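Local atomic coordinates of GH18 chiitnase (Pseudoalteromonas aurantia, PDB entry 6K7Z), a protein that probably hydrolyses the beta-1,4 bonds within chitin chains, as an endochitinase of glycoside hydrolase family 18. Residues Gln157-Glu162 / Pro192-Asn197; Trp183-Phe188 / Gly256-Gln261; Ser203-Tyr208 / Glu217-Gly222. One frame throughout, in Å; residues are numbered along the deposited sequence.

Contact 1 of 3, residues Gln157-Glu162 / Pro192-Asn197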
# COMPACT_ATOMS: atom_id res chain seq x y z
N GLN A 157 6.55 -3.02 -5.31
CA GLN A 157 7.53 -4.04 -4.99
C GLN A 157 8.93 -3.54 -5.33
O GLN A 157 9.09 -2.63 -6.14
CB GLN A 157 7.20 -5.32 -5.75
CG GLN A 157 5.86 -5.89 -5.29
CD GLN A 157 5.30 -6.89 -6.27
OE1 GLN A 157 5.85 -7.98 -6.45
NE2 GLN A 157 4.20 -6.52 -6.91
N PRO A 158 9.96 -4.10 -4.70
CA PRO A 158 11.31 -3.53 -4.82
C PRO A 158 11.78 -3.39 -6.26
O PRO A 158 12.40 -2.37 -6.59
CB PRO A 158 12.18 -4.52 -4.03
CG PRO A 158 11.26 -5.00 -2.94
CD PRO A 158 9.89 -5.10 -3.61
N PRO A 159 11.54 -4.37 -7.14
CA PRO A 159 12.05 -4.20 -8.52
C PRO A 159 11.52 -2.95 -9.20
O PRO A 159 12.20 -2.39 -10.08
CB PRO A 159 11.58 -5.47 -9.24
CG PRO A 159 11.48 -6.49 -8.16
CD PRO A 159 10.97 -5.72 -6.96
N TYR A 160 10.34 -2.48 -8.79
CA TYR A 160 9.76 -1.29 -9.39
C TYR A 160 10.59 -0.04 -9.14
O TYR A 160 10.43 0.95 -9.87
CB TYR A 160 8.36 -1.06 -8.84
CG TYR A 160 7.32 -2.13 -9.12
CD1 TYR A 160 7.59 -3.24 -9.92
CD2 TYR A 160 6.05 -2.02 -8.57
CE1 TYR A 160 6.61 -4.20 -10.16
CE2 TYR A 160 5.08 -2.97 -8.80
CZ TYR A 160 5.36 -4.05 -9.59
OH TYR A 160 4.36 -4.97 -9.80
N LEU A 161 11.44 -0.06 -8.11
CA LEU A 161 12.17 1.11 -7.63
C LEU A 161 13.67 1.02 -7.87
O LEU A 161 14.43 1.89 -7.40
CB LEU A 161 11.89 1.30 -6.13
CG LEU A 161 10.45 1.68 -5.79
CD1 LEU A 161 10.12 1.40 -4.33
CD2 LEU A 161 10.19 3.14 -6.11
N GLU A 162 14.13 0.01 -8.59
CA GLU A 162 15.55 -0.22 -8.82
C GLU A 162 15.98 0.63 -10.02
O GLU A 162 15.64 0.32 -11.17
CB GLU A 162 15.80 -1.70 -9.05
CG GLU A 162 15.67 -2.53 -7.77
CD GLU A 162 16.83 -2.30 -6.83
OE1 GLU A 162 17.98 -2.37 -7.31
OE2 GLU A 162 16.60 -2.02 -5.63
N PRO A 192 12.47 -12.17 -4.17
CA PRO A 192 13.91 -12.40 -4.06
C PRO A 192 14.64 -11.39 -4.95
O PRO A 192 14.10 -11.02 -5.99
CB PRO A 192 14.09 -13.83 -4.58
CG PRO A 192 12.71 -14.42 -4.62
CD PRO A 192 11.79 -13.26 -4.88
N PRO A 193 15.85 -10.98 -4.58
CA PRO A 193 16.63 -11.40 -3.41
C PRO A 193 16.42 -10.54 -2.17
O PRO A 193 17.20 -10.64 -1.22
CB PRO A 193 18.06 -11.25 -3.91
CG PRO A 193 18.00 -10.08 -4.83
CD PRO A 193 16.65 -10.15 -5.51
N TRP A 194 15.37 -9.72 -2.16
CA TRP A 194 15.07 -8.94 -0.96
C TRP A 194 14.44 -9.78 0.14
O TRP A 194 14.68 -9.51 1.32
CB TRP A 194 14.13 -7.78 -1.29
CG TRP A 194 14.74 -6.79 -2.19
CD1 TRP A 194 15.44 -5.69 -1.83
CD2 TRP A 194 14.70 -6.80 -3.61
NE1 TRP A 194 15.84 -5.00 -2.95
CE2 TRP A 194 15.40 -5.67 -4.06
CE3 TRP A 194 14.13 -7.67 -4.56
CZ2 TRP A 194 15.57 -5.37 -5.41
CZ3 TRP A 194 14.30 -7.37 -5.90
CH2 TRP A 194 15.00 -6.23 -6.31
N SER A 195 13.62 -10.76 -0.22
CA SER A 195 12.87 -11.53 0.77
C SER A 195 13.79 -12.13 1.83
O SER A 195 14.73 -12.86 1.50
CB SER A 195 12.07 -12.64 0.08
OG SER A 195 10.91 -12.14 -0.57
N ALA A 196 13.52 -11.78 3.09
CA ALA A 196 14.22 -12.33 4.25
C ALA A 196 15.72 -12.10 4.18
O ALA A 196 16.51 -12.86 4.75
CB ALA A 196 13.91 -13.82 4.43
N ASN A 197 16.12 -11.02 3.51
CA ASN A 197 17.52 -10.68 3.29
C ASN A 197 17.73 -9.27 3.82
O ASN A 197 17.76 -8.30 3.04
CB ASN A 197 17.86 -10.81 1.80
CG ASN A 197 19.31 -10.54 1.50
OD1 ASN A 197 20.06 -10.02 2.32
ND2 ASN A 197 19.71 -10.88 0.27
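Pro158 points its CB onto one face of the Trp194 indole, and this CH-pi contact is the heart of the meeting between 157-162 and 192-197. Pro158 CB lies 3.5 Å from the centroid of the Trp194 six-membered ring, only 16° off the ring normal. It also sits by the shared CD2-CE2 bond, and Pro158 CG stands higher, toward CD2 and CG of the five-membered ring. The apolar contact continues at the far end of the indole, where Pro159 CG comes obliquely to within 3.7 Å of Trp194 CZ3. Glu162 closes the rim. Its chain is bent at chi2 (-72°), which brings the carboxylate to the edge of the indole, close to the ring plane, with OE2 3.5 Å from Trp194 CZ2; the carboxylate and ring planes stand 58° apart.

The polar ends look elsewhere. Trp194 NE1 bonds Ser204 OG and Glu162 OE2 bonds Tyr208 OH, both on helix 198-209. Within its own loop Trp194 starts a type II turn ending at Asn197, closed by Asn197 N to Trp194 O at 3.0 Å, while Asn197 ND2 reaches back to Pro193 O at 2.9 Å. With an alanine at Trp194, Pro158 would probably lose the surface it rests on and Ser204 its indole N-H partner, leaving a gap between the two loops.

One loop follows strand 151-154 and the other follows strand 183-187, so the contact joins successive loops of the barrel. Helix 198-209 adjoins both: Tyr208 touches Pro158, Leu161 and Trp194, and Asn197 is the N-cap residue of that helix.

Contact 2 of 3, residues Trp183-Phe188 / Gly256-Gln261; sequences WLNVQF and GIMNWQ
Met258 sets off with CG anti to the backbone N (chi1 174°) and then folds at chi2 and at chi3 (-80°), a doubled bend that swings the methyl CE round to meet Asn185. The closest touch is CE of Met258 against CB of Asn185, at 3.8 Å. Asn185 itself holds CG beside its backbone N, and the two side chains cross at about a right angle, the asparagine OD1 passing 4.2 Å from Met258 CB.

From there the methyl has further neighbours along the same strand. It lies 4.0 Å from the backbone O of Asn185, 4.1 Å from the O of Val186 and 4.2 Å from CG of Gln187. All are van der Waals contacts, so a single methyl touches three consecutive residues: side chain and backbone at Asn185, backbone at Val186, side chain at Gln187. The polar groups beside it are held by others: Gln187 NE2 bonds Ala155 O and Glu117 OE2, and Asn185 ND2 makes a weak bond to Asp113 OD1.

The two strands are not sheet neighbours. Strand 219-224 runs between them and pairs with both, and Ile220, whose side chain also touches Asn185 and Met258, comes from that middle strand. The segment axes approach to 7.5 Å and diverge by 52°, the turn that builds up over two steps of a strongly curled parallel sheet. Here the sheet closes on itself, strand 256-260 pairing with strand 3-8, and the two side chains meet inside the beta/alpha (TIM) barrel of family GH18.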
# COMPACT_ATOMS: atom_id res chain seq x y z
N TRP A 183 3.21 8.47 0.42
CA TRP A 183 4.28 7.52 0.72
C TRP A 183 4.09 6.26 -0.12
O TRP A 183 3.05 6.05 -0.75
CB TRP A 183 4.33 7.16 2.20
CG TRP A 183 3.07 6.57 2.74
CD1 TRP A 183 2.66 5.27 2.63
CD2 TRP A 183 2.06 7.25 3.50
NE1 TRP A 183 1.45 5.10 3.26
CE2 TRP A 183 1.06 6.30 3.80
CE3 TRP A 183 1.91 8.56 3.96
CZ2 TRP A 183 -0.07 6.63 4.54
CZ3 TRP A 183 0.78 8.88 4.69
CH2 TRP A 183 -0.20 7.93 4.97
N LEU A 184 5.13 5.44 -0.11
CA LEU A 184 5.16 4.15 -0.79
C LEU A 184 5.20 3.05 0.26
O LEU A 184 6.07 3.07 1.13
CB LEU A 184 6.39 4.02 -1.68
CG LEU A 184 6.63 5.08 -2.76
CD1 LEU A 184 7.93 4.76 -3.51
CD2 LEU A 184 5.43 5.13 -3.72
N ASN A 185 4.28 2.10 0.16
CA ASN A 185 4.31 0.90 1.01
C ASN A 185 5.11 -0.16 0.26
O ASN A 185 4.56 -0.93 -0.52
CB ASN A 185 2.90 0.40 1.31
CG ASN A 185 2.07 1.41 2.10
OD1 ASN A 185 2.52 1.94 3.12
ND2 ASN A 185 0.85 1.65 1.64
N VAL A 186 6.43 -0.18 0.46
CA VAL A 186 7.29 -1.10 -0.29
C VAL A 186 7.12 -2.52 0.26
O VAL A 186 7.31 -2.76 1.46
CB VAL A 186 8.76 -0.67 -0.24
CG1 VAL A 186 9.61 -1.60 -1.10
CG2 VAL A 186 8.92 0.79 -0.68
N GLN A 187 6.79 -3.46 -0.62
CA GLN A 187 6.54 -4.85 -0.21
C GLN A 187 7.86 -5.62 -0.24
O GLN A 187 8.24 -6.21 -1.25
CB GLN A 187 5.52 -5.51 -1.12
CG GLN A 187 4.25 -4.71 -1.33
CD GLN A 187 3.20 -5.49 -2.11
OE1 GLN A 187 3.19 -6.72 -2.09
NE2 GLN A 187 2.32 -4.77 -2.81
N PHE A 188 8.55 -5.64 0.90
CA PHE A 188 9.79 -6.40 0.97
C PHE A 188 9.49 -7.87 1.23
O PHE A 188 10.01 -8.47 2.17
CB PHE A 188 10.73 -5.82 2.04
CG PHE A 188 11.35 -4.51 1.64
CD1 PHE A 188 12.32 -4.45 0.64
CD2 PHE A 188 10.96 -3.31 2.25
CE1 PHE A 188 12.89 -3.26 0.27
CE2 PHE A 188 11.55 -2.10 1.89
CZ PHE A 188 12.51 -2.07 0.89
N GLY A 256 8.65 4.39 8.08
CA GLY A 256 7.74 3.58 8.86
C GLY A 256 7.79 2.12 8.46
O GLY A 256 8.64 1.69 7.67
N ILE A 257 6.84 1.36 9.03
CA ILE A 257 6.72 -0.08 8.83
C ILE A 257 5.29 -0.40 8.45
O ILE A 257 4.35 0.03 9.15
CB ILE A 257 7.11 -0.86 10.09
CG1 ILE A 257 8.60 -0.70 10.39
CG2 ILE A 257 6.73 -2.35 9.94
CD1 ILE A 257 9.50 -1.37 9.36
N MET A 258 5.12 -1.16 7.38
CA MET A 258 3.83 -1.66 6.93
C MET A 258 3.79 -3.17 7.15
O MET A 258 4.84 -3.82 7.18
CB MET A 258 3.61 -1.33 5.44
CG MET A 258 2.34 -1.94 4.81
SD MET A 258 2.65 -3.59 4.12
CE MET A 258 3.39 -3.19 2.54
N ASN A 259 2.60 -3.73 7.34
CA ASN A 259 2.52 -5.19 7.39
C ASN A 259 1.36 -5.71 6.57
O ASN A 259 0.34 -5.04 6.35
CB ASN A 259 2.44 -5.74 8.84
CG ASN A 259 1.10 -5.48 9.51
OD1 ASN A 259 0.05 -5.95 9.05
ND2 ASN A 259 1.13 -4.79 10.64
N TRP A 260 1.55 -6.93 6.09
CA TRP A 260 0.48 -7.75 5.55
C TRP A 260 0.41 -8.95 6.50
O TRP A 260 1.40 -9.68 6.59
CB TRP A 260 0.77 -8.20 4.11
CG TRP A 260 -0.34 -9.03 3.54
CD1 TRP A 260 -0.50 -10.39 3.65
CD2 TRP A 260 -1.49 -8.55 2.83
NE1 TRP A 260 -1.66 -10.78 3.02
CE2 TRP A 260 -2.29 -9.67 2.51
CE3 TRP A 260 -1.90 -7.28 2.41
CZ2 TRP A 260 -3.49 -9.56 1.80
CZ3 TRP A 260 -3.09 -7.17 1.71
CH2 TRP A 260 -3.87 -8.30 1.41
N GLN A 261 -0.68 -9.14 7.23
CA GLN A 261 -1.84 -8.27 7.29
C GLN A 261 -2.38 -8.28 8.72
O GLN A 261 -1.97 -9.11 9.54
CB GLN A 261 -2.93 -8.73 6.31
CG GLN A 261 -3.44 -10.16 6.56
CD GLN A 261 -4.67 -10.49 5.73
OE1 GLN A 261 -5.67 -9.76 5.76
NE2 GLN A 261 -4.61 -11.59 4.98

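Contact 3 of 3, residues Ser203-Tyr208 / Glu217-Gly222; sequences SSYLNY and EKVIAG
Tyr205 OH gives its proton to the carbonyl O of Val219, 2.7 Å away, and the same hydroxyl is also hydrogen-bonded to Gly255 N. It thus links helix 198-209 at once to strand 219-224 and to the residue just before strand 256-260. The hydroxyl is tilted 29° from the carbonyl plane, while the carbonyl oxygen lies at the edge of the tyrosine ring and in the ring's own plane. With a donor bond to Val219 O and a bond to Gly255 N, the hydroxyl has two partners in a buried place.

What carries the ring there is a first torsion of 180°, which sends CG directly away from the backbone N and lays the ring out toward the strand. On the way it packs on Val219: Tyr205 CE1 is 3.4 Å from Val219 CG1, and the two side chains lie alongside, running opposite ways. Ala221, the next residue facing the helix, puts its CB 4.4 Å from Tyr205 CD1.

One turn further along, Tyr208 adds a looser contact, its CB 4.3 Å from Val219 CG1. The ring turns off to other company: one face covers the carbonyl O of Ser204, and its hydroxyl bonds Glu162. Ile220, between the two helix-facing residues, points the other way, into the barrel.

Helix and strand segments run at 158°, close to antiparallel, as expected where the helix of a beta-alpha-beta crossover lies on the sheet; here it connects strands 183-187 and 219-224 in the TIM barrel.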
# COMPACT_ATOMS: atom_id res chain seq x y z
N SER A 203 19.93 -1.71 2.22
CA SER A 203 20.59 -0.93 1.17
C SER A 203 19.57 -0.43 0.16
O SER A 203 19.61 0.74 -0.24
CB SER A 203 21.68 -1.75 0.49
OG SER A 203 21.15 -2.91 -0.11
N SER A 204 18.63 -1.29 -0.24
CA SER A 204 17.60 -0.86 -1.18
C SER A 204 16.72 0.22 -0.59
O SER A 204 16.43 1.22 -1.26
CB SER A 204 16.77 -2.06 -1.63
OG SER A 204 17.52 -2.93 -2.46
N TYR A 205 16.28 0.06 0.67
CA TYR A 205 15.50 1.10 1.32
C TYR A 205 16.21 2.46 1.24
O TYR A 205 15.60 3.47 0.88
CB TYR A 205 15.21 0.74 2.79
CG TYR A 205 14.41 1.83 3.46
CD1 TYR A 205 13.03 1.86 3.35
CD2 TYR A 205 15.04 2.86 4.15
CE1 TYR A 205 12.28 2.86 3.94
CE2 TYR A 205 14.30 3.88 4.73
CZ TYR A 205 12.92 3.87 4.62
OH TYR A 205 12.19 4.88 5.18
N LEU A 206 17.50 2.49 1.58
CA LEU A 206 18.22 3.76 1.55
C LEU A 206 18.25 4.34 0.14
O LEU A 206 18.03 5.54 -0.06
CB LEU A 206 19.63 3.57 2.09
CG LEU A 206 19.71 3.16 3.56
CD1 LEU A 206 21.15 2.77 3.95
CD2 LEU A 206 19.19 4.28 4.45
N ASN A 207 18.51 3.49 -0.86
CA ASN A 207 18.49 3.94 -2.25
C ASN A 207 17.14 4.55 -2.61
O ASN A 207 17.07 5.58 -3.30
CB ASN A 207 18.80 2.77 -3.19
CG ASN A 207 20.24 2.33 -3.11
OD1 ASN A 207 21.09 3.05 -2.60
ND2 ASN A 207 20.53 1.14 -3.64
N TYR A 208 16.05 3.90 -2.18
CA TYR A 208 14.73 4.38 -2.55
C TYR A 208 14.44 5.74 -1.93
O TYR A 208 13.75 6.57 -2.54
CB TYR A 208 13.65 3.38 -2.12
CG TYR A 208 13.82 1.98 -2.67
CD1 TYR A 208 14.61 1.72 -3.78
CD2 TYR A 208 13.18 0.91 -2.06
CE1 TYR A 208 14.77 0.43 -4.26
CE2 TYR A 208 13.32 -0.37 -2.54
CZ TYR A 208 14.11 -0.61 -3.64
OH TYR A 208 14.25 -1.91 -4.09
N GLU A 217 10.68 9.84 4.85
CA GLU A 217 9.28 10.00 5.25
C GLU A 217 8.34 9.34 4.26
O GLU A 217 7.29 8.83 4.65
CB GLU A 217 8.96 11.49 5.40
CG GLU A 217 7.51 11.81 5.75
CD GLU A 217 7.21 11.69 7.24
OE1 GLU A 217 6.13 12.15 7.64
OE2 GLU A 217 8.04 11.13 8.00
N LYS A 218 8.71 9.31 2.98
CA LYS A 218 7.83 8.82 1.93
C LYS A 218 8.06 7.35 1.58
O LYS A 218 7.44 6.85 0.63
CB LYS A 218 7.98 9.69 0.68
CG LYS A 218 7.34 11.07 0.86
CD LYS A 218 6.80 11.64 -0.43
CE LYS A 218 6.09 12.96 -0.17
NZ LYS A 218 5.64 13.61 -1.44
N VAL A 219 8.92 6.64 2.30
CA VAL A 219 9.18 5.23 2.00
C VAL A 219 8.94 4.42 3.27
O VAL A 219 9.61 4.64 4.28
CB VAL A 219 10.59 5.01 1.45
CG1 VAL A 219 10.75 3.55 1.00
CG2 VAL A 219 10.89 5.98 0.29
N ILE A 220 7.97 3.51 3.20
CA ILE A 220 7.59 2.64 4.31
C ILE A 220 8.03 1.23 3.97
O ILE A 220 7.77 0.74 2.87
CB ILE A 220 6.06 2.67 4.56
CG1 ILE A 220 5.53 4.10 4.58
CG2 ILE A 220 5.69 1.91 5.82
CD1 ILE A 220 6.03 4.94 5.72
N ALA A 221 8.68 0.55 4.92
CA ALA A 221 9.17 -0.80 4.70
C ALA A 221 8.11 -1.81 5.14
O ALA A 221 7.70 -1.81 6.30
CB ALA A 221 10.48 -1.03 5.44
N GLY A 222 7.67 -2.66 4.22
CA GLY A 222 6.54 -3.56 4.46
C GLY A 222 6.99 -5.01 4.60
O GLY A 222 7.88 -5.47 3.88

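How the contacts relate
From the N terminus, contact 1 opens in the loop after strand 151-154 and closes in the loop after strand 183-187. Strand 183-187 lies between, so contact 2 opens before contact 1 has closed and the two cross. Contact 3 follows contact 1 in series, a short closure between helix 198-209 and the strand 219-224 that follows it, and falls wholly within the long span that contact 2 completes at strand 256-260. They also touch in space: helix 198-209 is shared by contacts 1 and 3, Leu161 packs on Leu184 and Val186, and Leu184 pairs with Lys218 and Ile220. Loops, outer helix and barrel interior are thereby tied into one sector.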